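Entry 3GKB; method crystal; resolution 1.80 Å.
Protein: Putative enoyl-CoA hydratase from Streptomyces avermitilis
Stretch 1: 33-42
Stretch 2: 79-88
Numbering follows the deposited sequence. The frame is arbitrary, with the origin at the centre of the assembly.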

# COMPACT_ATOMS: atom_id res chain seq x y z
N GLY B 33 5.76 -26.19 16.59
CA GLY B 33 5.11 -26.91 17.69
C GLY B 33 5.26 -26.15 18.99
O GLY B 33 5.85 -25.04 19.04
N ALA B 34 4.72 -26.74 20.06
CA ALA B 34 4.77 -26.11 21.38
C ALA B 34 6.19 -25.89 21.86
O ALA B 34 6.48 -24.85 22.48
CB ALA B 34 3.98 -26.92 22.41
N THR B 35 7.07 -26.85 21.57
CA THR B 35 8.47 -26.73 21.94
C THR B 35 9.13 -25.56 21.23
O THR B 35 9.80 -24.75 21.87
CB THR B 35 9.26 -28.06 21.74
OG1 THR B 35 8.66 -29.08 22.56
CG2 THR B 35 10.71 -27.87 22.15
N MET B 36 8.92 -25.42 19.93
CA MET B 36 9.50 -24.27 19.22
C MET B 36 8.97 -22.93 19.76
O MET B 36 9.73 -21.98 19.89
CB MET B 36 9.27 -24.33 17.70
CG MET B 36 10.04 -23.22 16.91
SD MET B 36 9.67 -23.08 15.11
CE MET B 36 10.50 -24.59 14.50
N MET B 37 7.68 -22.87 20.03
CA MET B 37 7.05 -21.66 20.55
C MET B 37 7.73 -21.24 21.87
O MET B 37 8.00 -20.06 22.10
CB MET B 37 5.55 -21.89 20.75
CG MET B 37 4.74 -22.02 19.45
SD MET B 37 3.01 -22.55 19.55
CE MET B 37 2.27 -21.09 20.25
N ARG B 38 8.02 -22.22 22.72
CA ARG B 38 8.67 -21.93 24.00
C ARG B 38 10.13 -21.52 23.80
O ARG B 38 10.60 -20.57 24.44
CB ARG B 38 8.55 -23.17 24.92
CG ARG B 38 9.19 -23.06 26.25
CD ARG B 38 8.68 -24.19 27.15
NE ARG B 38 9.19 -25.51 26.77
CZ ARG B 38 8.55 -26.45 26.06
NH1 ARG B 38 7.31 -26.28 25.59
NH2 ARG B 38 9.18 -27.60 25.83
N GLU B 39 10.82 -22.20 22.88
CA GLU B 39 12.24 -21.92 22.64
C GLU B 39 12.41 -20.54 21.98
O GLU B 39 13.35 -19.82 22.30
CB GLU B 39 12.92 -23.02 21.82
CG GLU B 39 13.07 -24.34 22.57
CD GLU B 39 13.82 -25.40 21.81
OE1 GLU B 39 14.00 -25.29 20.57
OE2 GLU B 39 14.22 -26.40 22.45
N LEU B 40 11.52 -20.19 21.05
CA LEU B 40 11.52 -18.86 20.45
C LEU B 40 11.35 -17.77 21.52
O LEU B 40 12.06 -16.74 21.51
CB LEU B 40 10.39 -18.72 19.41
CG LEU B 40 10.68 -19.32 18.05
CD1 LEU B 40 9.38 -19.50 17.27
CD2 LEU B 40 11.69 -18.42 17.27
N ARG B 41 10.42 -17.97 22.45
CA ARG B 41 10.23 -17.01 23.52
C ARG B 41 11.49 -16.85 24.35
O ARG B 41 11.93 -15.73 24.64
CB ARG B 41 9.06 -17.43 24.42
CG ARG B 41 8.66 -16.31 25.37
CD ARG B 41 7.29 -16.55 26.01
NE ARG B 41 7.47 -17.49 27.12
CZ ARG B 41 6.94 -18.72 27.21
NH1 ARG B 41 6.17 -19.22 26.26
NH2 ARG B 41 7.19 -19.46 28.29
N THR B 42 12.09 -17.97 24.74
CA THR B 42 13.33 -17.95 25.53
C THR B 42 14.45 -17.20 24.82
O THR B 42 15.09 -16.31 25.42
CB THR B 42 13.80 -19.37 25.90
OG1 THR B 42 12.76 -20.04 26.62
CG2 THR B 42 15.05 -19.32 26.76
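Stretch 2 79-88: DALQELAASA

Stretch 2 packs on stretch 1 as one helix lying beside another in nearly the same direction, a small apolar contact built around a single leucine knob, with no direct hydrogen bond between the two. Residues 34-42 are helical, with Gly 33 at the N-cap position and its O accepting from Met 37 N at 3.0 Å; stretch 2 is helical from Asp 79 onward, continuing a helix that begins earlier in the chain. The N-to-C directions differ by 28°, and the axes come within 10.2 Å. At so shallow an angle the helices stay in register over more than a turn: the CA atoms of Ala 34 and Ala 80 lie 6.4 Å apart, and those of Arg 38 and Leu 84 lie 7.0 Å apart.

At the first of these positions both side chains are small and both point toward the partner, so Ala 34 CB meets Ala 80 CB at 4.0 Å. Four residues on, Leu 84 fills the hole formed by Ala 34, Met 37, Arg 38 and Arg 41. Its CA-to-CB bond points sideways, but the m, t rotamer brings the end of the chain nearer: Leu 84 CD1 lies 3.8 Å from Met 37 CB and 4.0 Å from Ala 34 CB, while Leu 84 CD2 lies 4.1 Å from Arg 38 CB. No residue of stretch 2 has more of its surface covered by stretch 1.

Polar groups border this apolar centre. Ser 87 lies over one face of the Arg 41 guanidinium, its CB 4.1 Å from Arg 41 CZ. A water joins the helices indirectly, donating to Ala 80 O at 2.8 Å and accepting a weak hydrogen bond from Arg 38 NH1 at 3.2 Å. The rule to read here is small against small, then one branched knob into a four-residue hole.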

# COMPACT_ATOMS: atom_id res chain seq x y z
N ASP B 79 -1.96 -29.31 27.89
CA ASP B 79 -1.11 -28.86 28.99
C ASP B 79 0.12 -28.05 28.51
O ASP B 79 0.44 -27.03 29.10
CB ASP B 79 -0.63 -30.03 29.86
CG ASP B 79 0.17 -31.07 29.08
OD1 ASP B 79 -0.09 -31.25 27.87
OD2 ASP B 79 1.06 -31.71 29.69
N ALA B 80 0.78 -28.49 27.44
CA ALA B 80 1.92 -27.72 26.91
C ALA B 80 1.40 -26.39 26.38
O ALA B 80 2.02 -25.33 26.55
CB ALA B 80 2.64 -28.50 25.79
N LEU B 81 0.24 -26.44 25.75
CA LEU B 81 -0.35 -25.25 25.19
C LEU B 81 -0.90 -24.35 26.30
O LEU B 81 -0.73 -23.14 26.25
CB LEU B 81 -1.44 -25.65 24.16
CG LEU B 81 -1.82 -24.67 23.05
CD1 LEU B 81 -0.62 -24.24 22.23
CD2 LEU B 81 -2.88 -25.32 22.16
N GLN B 82 -1.52 -24.94 27.33
CA GLN B 82 -2.00 -24.15 28.47
C GLN B 82 -0.87 -23.34 29.16
O GLN B 82 -1.09 -22.21 29.58
CB GLN B 82 -2.74 -25.03 29.50
N GLU B 83 0.32 -23.92 29.25
CA GLU B 83 1.47 -23.25 29.87
C GLU B 83 1.94 -22.03 29.05
O GLU B 83 2.26 -20.98 29.62
CB GLU B 83 2.62 -24.24 30.07
N LEU B 84 1.98 -22.19 27.73
CA LEU B 84 2.28 -21.08 26.81
C LEU B 84 1.20 -20.00 26.89
O LEU B 84 1.52 -18.83 26.94
CB LEU B 84 2.38 -21.58 25.35
CG LEU B 84 3.65 -22.37 25.00
CD1 LEU B 84 3.51 -23.14 23.70
CD2 LEU B 84 4.85 -21.43 24.95
N ALA B 85 -0.06 -20.42 26.90
CA ALA B 85 -1.17 -19.46 26.88
C ALA B 85 -1.19 -18.60 28.12
O ALA B 85 -1.70 -17.48 28.08
CB ALA B 85 -2.51 -20.16 26.69
N ALA B 86 -0.61 -19.11 29.21
CA ALA B 86 -0.55 -18.43 30.51
C ALA B 86 0.48 -17.32 30.56
O ALA B 86 0.32 -16.37 31.31
CB ALA B 86 -0.29 -19.46 31.65
N SER B 87 1.52 -17.43 29.74
CA SER B 87 2.55 -16.40 29.59
C SER B 87 2.29 -15.41 28.45
O SER B 87 3.05 -14.47 28.27
CB SER B 87 3.92 -17.07 29.40
OG SER B 87 4.40 -17.61 30.62
N ALA B 88 1.23 -15.62 27.67
CA ALA B 88 0.89 -14.66 26.61
C ALA B 88 0.49 -13.28 27.15
O ALA B 88 -0.15 -13.19 28.21
CB ALA B 88 -0.24 -15.23 25.73
O HOH W 1 4.73 -25.11 27.18